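Local atomic coordinates of intron-associated endonuclease 1 (Enterobacteria phage T4, PDB entry 1MK0), a protein that cleaves DNA as an intron-encoded homing endonuclease of phage T4, through its GIY-YIG catalytic domain. Residues A[1-13]-A[18-32]. The protein carries 1 engineered substitution. Numbering follows the deposited sequence.
Sequences MKSGIYQIKNTLN and VGSAKDFEKRWKRHF. With CIT (citric acid), chain B.
Tyr6 and Gly19 face each other as a hydrogen-bonded antiparallel pair, with Tyr6 N to Gly19 O at 2.9 Å; Gly4 and Ala21 form the other such pair. These rungs join strands 4-10 and 18-21 into the hairpin of the GIY-YIG domain, in which Gly4-Ile5-Tyr6 matches the first signature triplet and Val18-Gly19 falls in the second. Asp23, the N-cap residue, caps the helix by accepting Lys26 N on OD2; its OD1 takes Lys2 N on the anti lone pair, and Phe24 N donates to Lys2 O at 2.9 Å, so the chain before strand 4-10 is tied to the start of the helix.

Aromatic packing centres on Tyr6. Its CG sits between the backbone N and the carbonyl carbon (chi1 63°), which turns the ring between Gly19 and helix 24-32. Gly19 CA makes a CH-pi contact 3.8 Å from the Tyr6 ring centroid, and over the opposite face Trp28 presents its NE1 edge in a T-shaped pair, planes at 82°. The Phe24 ring packs directly on the Gly4 backbone, Phe24 CZ to Gly4 N at 3.4 Å. Ile8 CD1 rests over one face of His31, 3.9 Å from that ring's centroid.

Polar side chains meet at the far end of the tyrosine. Tyr6 OH and His31 NE2 are hydrogen-bonded at 2.7 Å, the hydroxyl lying at the imidazole edge, and His31 ND1 is bonded in turn to His40. A citrate, probably from the crystallisation liquor, accepts from Ser20 N at O6 (2.9 Å) and from Arg27 NH2 at O1 (3.1 Å). Tyr6 OH also lies near O6, a weak contact, and O5 lies at the His31 edge.

Tyr6, Ser20, Arg27 and His31 line one anion-accepting pocket, with Tyr17 also bound to the citrate, consistent with a site able to receive a DNA phosphate.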
loop_
_atom_site.group_PDB
_atom_site.type_symbol
_atom_site.label_atom_id
_atom_site.label_comp_id
_atom_site.label_asym_id
_atom_site.label_seq_id
_atom_site.Cartn_x
_atom_site.Cartn_y
_atom_site.Cartn_z
ATOM N N MET A 1 16.809 6.677 -5.390
ATOM C CA MET A 1 15.515 6.033 -5.018
ATOM C C MET A 1 15.652 5.204 -3.748
ATOM O O MET A 1 16.734 4.713 -3.429
ATOM C CB MET A 1 15.032 5.112 -6.145
ATOM C CG MET A 1 14.720 5.801 -7.461
ATOM S SD MET A 1 14.079 4.621 -8.674
ATOM C CE MET A 1 13.845 5.688 -10.088
ATOM N N LYS A 2 14.545 5.051 -3.028
ATOM C CA LYS A 2 14.525 4.249 -1.811
ATOM C C LYS A 2 13.408 3.227 -1.983
ATOM O O LYS A 2 12.265 3.586 -2.265
ATOM C CB LYS A 2 14.300 5.134 -0.581
ATOM C CG LYS A 2 13.080 6.024 -0.632
ATOM C CD LYS A 2 13.125 7.060 0.490
ATOM C CE LYS A 2 13.329 6.405 1.852
ATOM N NZ LYS A 2 13.454 7.405 2.953
ATOM N N SER A 3 13.755 1.954 -1.828
ATOM C CA SER A 3 12.806 0.866 -2.026
ATOM C C SER A 3 12.485 0.055 -0.782
ATOM O O SER A 3 13.165 0.147 0.236
ATOM C CB SER A 3 13.339 -0.082 -3.102
ATOM O OG SER A 3 14.587 -0.634 -2.710
ATOM N N GLY A 4 11.438 -0.757 -0.886
ATOM C CA GLY A 4 11.055 -1.592 0.233
ATOM C C GLY A 4 9.560 -1.760 0.373
ATOM O O GLY A 4 8.805 -1.608 -0.591
ATOM N N ILE A 5 9.143 -2.071 1.594
ATOM C CA ILE A 5 7.739 -2.283 1.911
ATOM C C ILE A 5 7.213 -1.060 2.644
ATOM O O ILE A 5 7.902 -0.484 3.488
ATOM C CB ILE A 5 7.565 -3.519 2.819
ATOM C CG1 ILE A 5 8.322 -4.715 2.232
ATOM C CG2 ILE A 5 6.084 -3.836 2.988
ATOM C CD1 ILE A 5 7.887 -5.102 0.833
ATOM N N TYR A 6 5.986 -0.667 2.327
ATOM C CA TYR A 6 5.390 0.501 2.956
ATOM C C TYR A 6 3.941 0.247 3.343
ATOM O O TYR A 6 3.351 -0.765 2.968
ATOM C CB TYR A 6 5.444 1.684 1.986
ATOM C CG TYR A 6 4.631 1.451 0.730
ATOM C CD1 TYR A 6 3.248 1.651 0.722
ATOM C CD2 TYR A 6 5.233 0.970 -0.429
ATOM C CE1 TYR A 6 2.489 1.374 -0.406
ATOM C CE2 TYR A 6 4.483 0.686 -1.563
ATOM C CZ TYR A 6 3.112 0.889 -1.544
ATOM O OH TYR A 6 2.370 0.589 -2.653
ATOM N N GLN A 7 3.376 1.177 4.102
ATOM C CA GLN A 7 1.978 1.091 4.484
ATOM C C GLN A 7 1.341 2.448 4.214
ATOM O O GLN A 7 1.998 3.488 4.315
ATOM C CB GLN A 7 1.817 0.738 5.972
ATOM C CG GLN A 7 2.326 1.805 6.938
ATOM C CD GLN A 7 2.008 1.494 8.394
ATOM O OE1 GLN A 7 2.444 2.207 9.301
ATOM N NE2 GLN A 7 1.245 0.435 8.625
ATOM N N ILE A 8 0.072 2.425 3.820
ATOM C CA ILE A 8 -0.700 3.639 3.587
ATOM C C ILE A 8 -1.813 3.476 4.607
ATOM O O ILE A 8 -2.639 2.573 4.491
ATOM C CB ILE A 8 -1.290 3.695 2.161
ATOM C CG1 ILE A 8 -0.151 3.763 1.137
ATOM C CG2 ILE A 8 -2.204 4.917 2.022
ATOM C CD1 ILE A 8 -0.612 3.813 -0.308
ATOM N N LYS A 9 -1.820 4.332 5.625
ATOM C CA LYS A 9 -2.804 4.224 6.696
ATOM C C LYS A 9 -3.861 5.320 6.730
ATOM O O LYS A 9 -3.554 6.509 6.647
ATOM C CB LYS A 9 -2.072 4.171 8.044
ATOM C CG LYS A 9 -2.985 4.051 9.257
ATOM C CD LYS A 9 -2.194 3.746 10.530
ATOM C CE LYS A 9 -1.193 4.842 10.858
ATOM N NZ LYS A 9 -0.470 4.581 12.138
ATOM N N ASN A 10 -5.115 4.901 6.850
ATOM C CA ASN A 10 -6.230 5.832 6.926
ATOM C C ASN A 10 -6.197 6.401 8.346
ATOM O O ASN A 10 -6.307 5.652 9.316
ATOM C CB ASN A 10 -7.539 5.082 6.681
ATOM C CG ASN A 10 -8.738 6.004 6.617
ATOM O OD1 ASN A 10 -8.875 6.918 7.426
ATOM N ND2 ASN A 10 -9.619 5.760 5.657
ATOM N N THR A 11 -6.035 7.714 8.469
ATOM C CA THR A 11 -5.960 8.342 9.788
ATOM C C THR A 11 -7.291 8.394 10.533
ATOM O O THR A 11 -7.331 8.755 11.713
ATOM C CB THR A 11 -5.387 9.774 9.696
ATOM O OG1 THR A 11 -6.251 10.594 8.899
ATOM C CG2 THR A 11 -4.003 9.749 9.069
ATOM N N LEU A 12 -8.373 8.024 9.857
ATOM C CA LEU A 12 -9.695 8.042 10.473
ATOM C C LEU A 12 -10.051 6.730 11.168
ATOM O O LEU A 12 -10.795 6.728 12.152
ATOM C CB LEU A 12 -10.765 8.359 9.421
ATOM C CG LEU A 12 -10.616 9.652 8.616
ATOM C CD1 LEU A 12 -11.796 9.794 7.665
ATOM C CD2 LEU A 12 -10.543 10.849 9.555
ATOM N N ASN A 13 -9.520 5.616 10.668
ATOM C CA ASN A 13 -9.826 4.306 11.243
ATOM C C ASN A 13 -8.621 3.382 11.431
ATOM O O ASN A 13 -8.774 2.241 11.856
ATOM C CB ASN A 13 -10.859 3.596 10.372
ATOM C CG ASN A 13 -10.438 3.530 8.922
ATOM O OD1 ASN A 13 -9.266 3.309 8.619
ATOM N ND2 ASN A 13 -11.390 3.715 8.018
ATOM N N VAL A 18 -0.816 -2.342 2.483
ATOM C CA VAL A 18 0.601 -2.685 2.464
ATOM C C VAL A 18 1.051 -2.877 1.021
ATOM O O VAL A 18 0.381 -3.539 0.239
ATOM C CB VAL A 18 0.874 -3.990 3.248
ATOM C CG1 VAL A 18 2.328 -4.420 3.053
ATOM C CG2 VAL A 18 0.578 -3.780 4.731
ATOM N N GLY A 19 2.187 -2.288 0.665
ATOM C CA GLY A 19 2.677 -2.435 -0.694
ATOM C C GLY A 19 4.190 -2.431 -0.764
ATOM O O GLY A 19 4.863 -2.343 0.256
ATOM N N SER A 20 4.726 -2.540 -1.977
ATOM C CA SER A 20 6.171 -2.536 -2.178
ATOM C C SER A 20 6.502 -1.524 -3.266
ATOM O O SER A 20 5.693 -1.280 -4.159
ATOM C CB SER A 20 6.657 -3.929 -2.585
ATOM O OG SER A 20 6.042 -4.361 -3.788
ATOM N N ALA A 21 7.684 -0.927 -3.202
ATOM C CA ALA A 21 8.043 0.065 -4.205
ATOM C C ALA A 21 9.517 0.118 -4.545
ATOM O O ALA A 21 10.376 -0.173 -3.706
ATOM C CB ALA A 21 7.583 1.441 -3.744
ATOM N N LYS A 22 9.795 0.491 -5.791
ATOM C CA LYS A 22 11.160 0.659 -6.270
ATOM C C LYS A 22 11.596 2.002 -5.677
ATOM O O LYS A 22 12.762 2.199 -5.337
ATOM C CB LYS A 22 11.191 0.699 -7.800
ATOM C CG LYS A 22 12.564 1.003 -8.398
ATOM C CD LYS A 22 13.613 -0.024 -7.986
ATOM C CE LYS A 22 14.983 0.330 -8.553
ATOM N NZ LYS A 22 16.048 -0.600 -8.082
ATOM N N ASP A 23 10.637 2.923 -5.566
ATOM C CA ASP A 23 10.857 4.229 -4.945
ATOM C C ASP A 23 9.581 4.618 -4.206
ATOM O O ASP A 23 8.529 4.804 -4.817
ATOM C CB ASP A 23 11.183 5.326 -5.952
ATOM C CG ASP A 23 11.412 6.666 -5.268
ATOM O OD1 ASP A 23 12.413 6.790 -4.528
ATOM O OD2 ASP A 23 10.586 7.584 -5.439
ATOM N N PHE A 24 9.679 4.750 -2.888
ATOM C CA PHE A 24 8.527 5.090 -2.063
ATOM C C PHE A 24 7.763 6.346 -2.471
ATOM O O PHE A 24 6.569 6.286 -2.757
ATOM C CB PHE A 24 8.951 5.229 -0.599
ATOM C CG PHE A 24 9.403 3.944 0.028
ATOM C CD1 PHE A 24 8.530 2.865 0.139
ATOM C CD2 PHE A 24 10.694 3.817 0.529
ATOM C CE1 PHE A 24 8.937 1.673 0.743
ATOM C CE2 PHE A 24 11.113 2.635 1.133
ATOM C CZ PHE A 24 10.236 1.559 1.242
ATOM N N GLU A 25 8.452 7.481 -2.496
ATOM C CA GLU A 25 7.818 8.753 -2.827
ATOM C C GLU A 25 7.019 8.728 -4.126
ATOM O O GLU A 25 5.883 9.200 -4.173
ATOM C CB GLU A 25 8.873 9.859 -2.898
ATOM C CG GLU A 25 8.376 11.216 -2.427
ATOM C CD GLU A 25 7.993 11.215 -0.954
ATOM O OE1 GLU A 25 8.864 10.919 -0.110
ATOM O OE2 GLU A 25 6.820 11.510 -0.639
ATOM N N LYS A 26 7.611 8.176 -5.177
ATOM C CA LYS A 26 6.934 8.115 -6.464
ATOM C C LYS A 26 5.779 7.127 -6.464
ATOM O O LYS A 26 4.746 7.378 -7.085
ATOM C CB LYS A 26 7.937 7.785 -7.566
ATOM C CG LYS A 26 8.896 8.934 -7.812
ATOM C CD LYS A 26 9.937 8.615 -8.855
ATOM C CE LYS A 26 10.815 9.834 -9.084
ATOM N NZ LYS A 26 11.913 9.567 -10.040
ATOM N N ARG A 27 5.937 6.011 -5.760
ATOM C CA ARG A 27 4.861 5.028 -5.716
ATOM C C ARG A 27 3.645 5.625 -5.020
ATOM O O ARG A 27 2.510 5.428 -5.458
ATOM C CB ARG A 27 5.294 3.763 -4.969
ATOM C CG ARG A 27 4.233 2.663 -4.995
ATOM C CD ARG A 27 4.070 2.117 -6.405
ATOM N NE ARG A 27 2.918 1.230 -6.571
ATOM C CZ ARG A 27 1.680 1.640 -6.831
ATOM N NH1 ARG A 27 1.409 2.935 -6.949
ATOM N NH2 ARG A 27 0.718 0.748 -7.022
ATOM N N TRP A 28 3.887 6.353 -3.933
ATOM C CA TRP A 28 2.804 6.968 -3.179
ATOM C C TRP A 28 2.093 8.022 -4.016
ATOM O O TRP A 28 0.872 8.143 -3.962
ATOM C CB TRP A 28 3.335 7.591 -1.883
ATOM C CG TRP A 28 3.934 6.590 -0.934
ATOM C CD1 TRP A 28 3.654 5.254 -0.867
ATOM C CD2 TRP A 28 4.889 6.851 0.102
ATOM N NE1 TRP A 28 4.378 4.667 0.145
ATOM C CE2 TRP A 28 5.144 5.624 0.756
ATOM C CE3 TRP A 28 5.554 8.003 0.543
ATOM C CZ2 TRP A 28 6.037 5.516 1.828
ATOM C CZ3 TRP A 28 6.442 7.896 1.610
ATOM C CH2 TRP A 28 6.675 6.660 2.240
ATOM N N LYS A 29 2.861 8.787 -4.785
ATOM C CA LYS A 29 2.277 9.811 -5.636
ATOM C C LYS A 29 1.380 9.138 -6.657
ATOM O O LYS A 29 0.289 9.624 -6.958
ATOM C CB LYS A 29 3.368 10.608 -6.358
ATOM C CG LYS A 29 4.150 11.546 -5.458
ATOM C CD LYS A 29 5.070 12.441 -6.271
ATOM C CE LYS A 29 5.779 13.458 -5.391
ATOM N NZ LYS A 29 6.593 14.414 -6.196
ATOM N N ARG A 30 1.837 8.003 -7.180
ATOM C CA ARG A 30 1.062 7.272 -8.178
ATOM C C ARG A 30 -0.250 6.748 -7.608
ATOM O O ARG A 30 -1.271 6.744 -8.291
ATOM C CB ARG A 30 1.879 6.112 -8.753
ATOM C CG ARG A 30 1.102 5.260 -9.749
ATOM C CD ARG A 30 2.023 4.651 -10.791
ATOM N NE ARG A 30 2.997 3.729 -10.220
ATOM C CZ ARG A 30 2.815 2.417 -10.105
ATOM N NH1 ARG A 30 1.685 1.861 -10.522
ATOM N NH2 ARG A 30 3.772 1.658 -9.587
ATOM N N HIS A 31 -0.220 6.304 -6.355
ATOM C CA HIS A 31 -1.426 5.796 -5.710
ATOM C C HIS A 31 -2.522 6.846 -5.679
ATOM O O HIS A 31 -3.670 6.565 -6.006
ATOM C CB HIS A 31 -1.135 5.375 -4.271
ATOM C CG HIS A 31 -0.618 3.980 -4.140
ATOM N ND1 HIS A 31 -1.353 2.878 -4.518
ATOM C CD2 HIS A 31 0.550 3.505 -3.648
ATOM C CE1 HIS A 31 -0.662 1.782 -4.260
ATOM N NE2 HIS A 31 0.496 2.135 -3.732
ATOM N N PHE A 32 -2.169 8.057 -5.270
ATOM C CA PHE A 32 -3.162 9.109 -5.181
ATOM C C PHE A 32 -3.603 9.641 -6.535
ATOM O O PHE A 32 -4.746 10.063 -6.685
ATOM C CB PHE A 32 -2.655 10.209 -4.248
ATOM C CG PHE A 32 -2.454 9.731 -2.836
ATOM C CD1 PHE A 32 -3.526 9.233 -2.103
ATOM C CD2 PHE A 32 -1.189 9.722 -2.261
ATOM C CE1 PHE A 32 -3.341 8.728 -0.814
ATOM C CE2 PHE A 32 -0.990 9.219 -0.974
ATOM C CZ PHE A 32 -2.069 8.720 -0.250
HETATM C C1 CIT B . 1.140 -2.596 -7.325
HETATM O O1 CIT B . 2.250 -1.948 -7.196
HETATM O O2 CIT B . 0.425 -2.403 -8.373
HETATM C C2 CIT B . 0.765 -3.564 -6.167
HETATM C C3 CIT B . 1.421 -3.406 -4.770
HETATM O O7 CIT B . 2.835 -3.845 -4.846
HETATM C C4 CIT B . 0.719 -4.204 -3.704
HETATM C C5 CIT B . 0.515 -5.644 -3.968
HETATM O O3 CIT B . 1.339 -6.523 -3.830
HETATM O O4 CIT B . -0.592 -6.006 -4.373
HETATM C C6 CIT B . 1.600 -1.945 -4.274
HETATM O O5 CIT B . 0.522 -1.263 -4.327
HETATM O O6 CIT B . 2.773 -1.682 -3.931
HETATM O O HOH W 1 16.414 -1.582 -5.244
#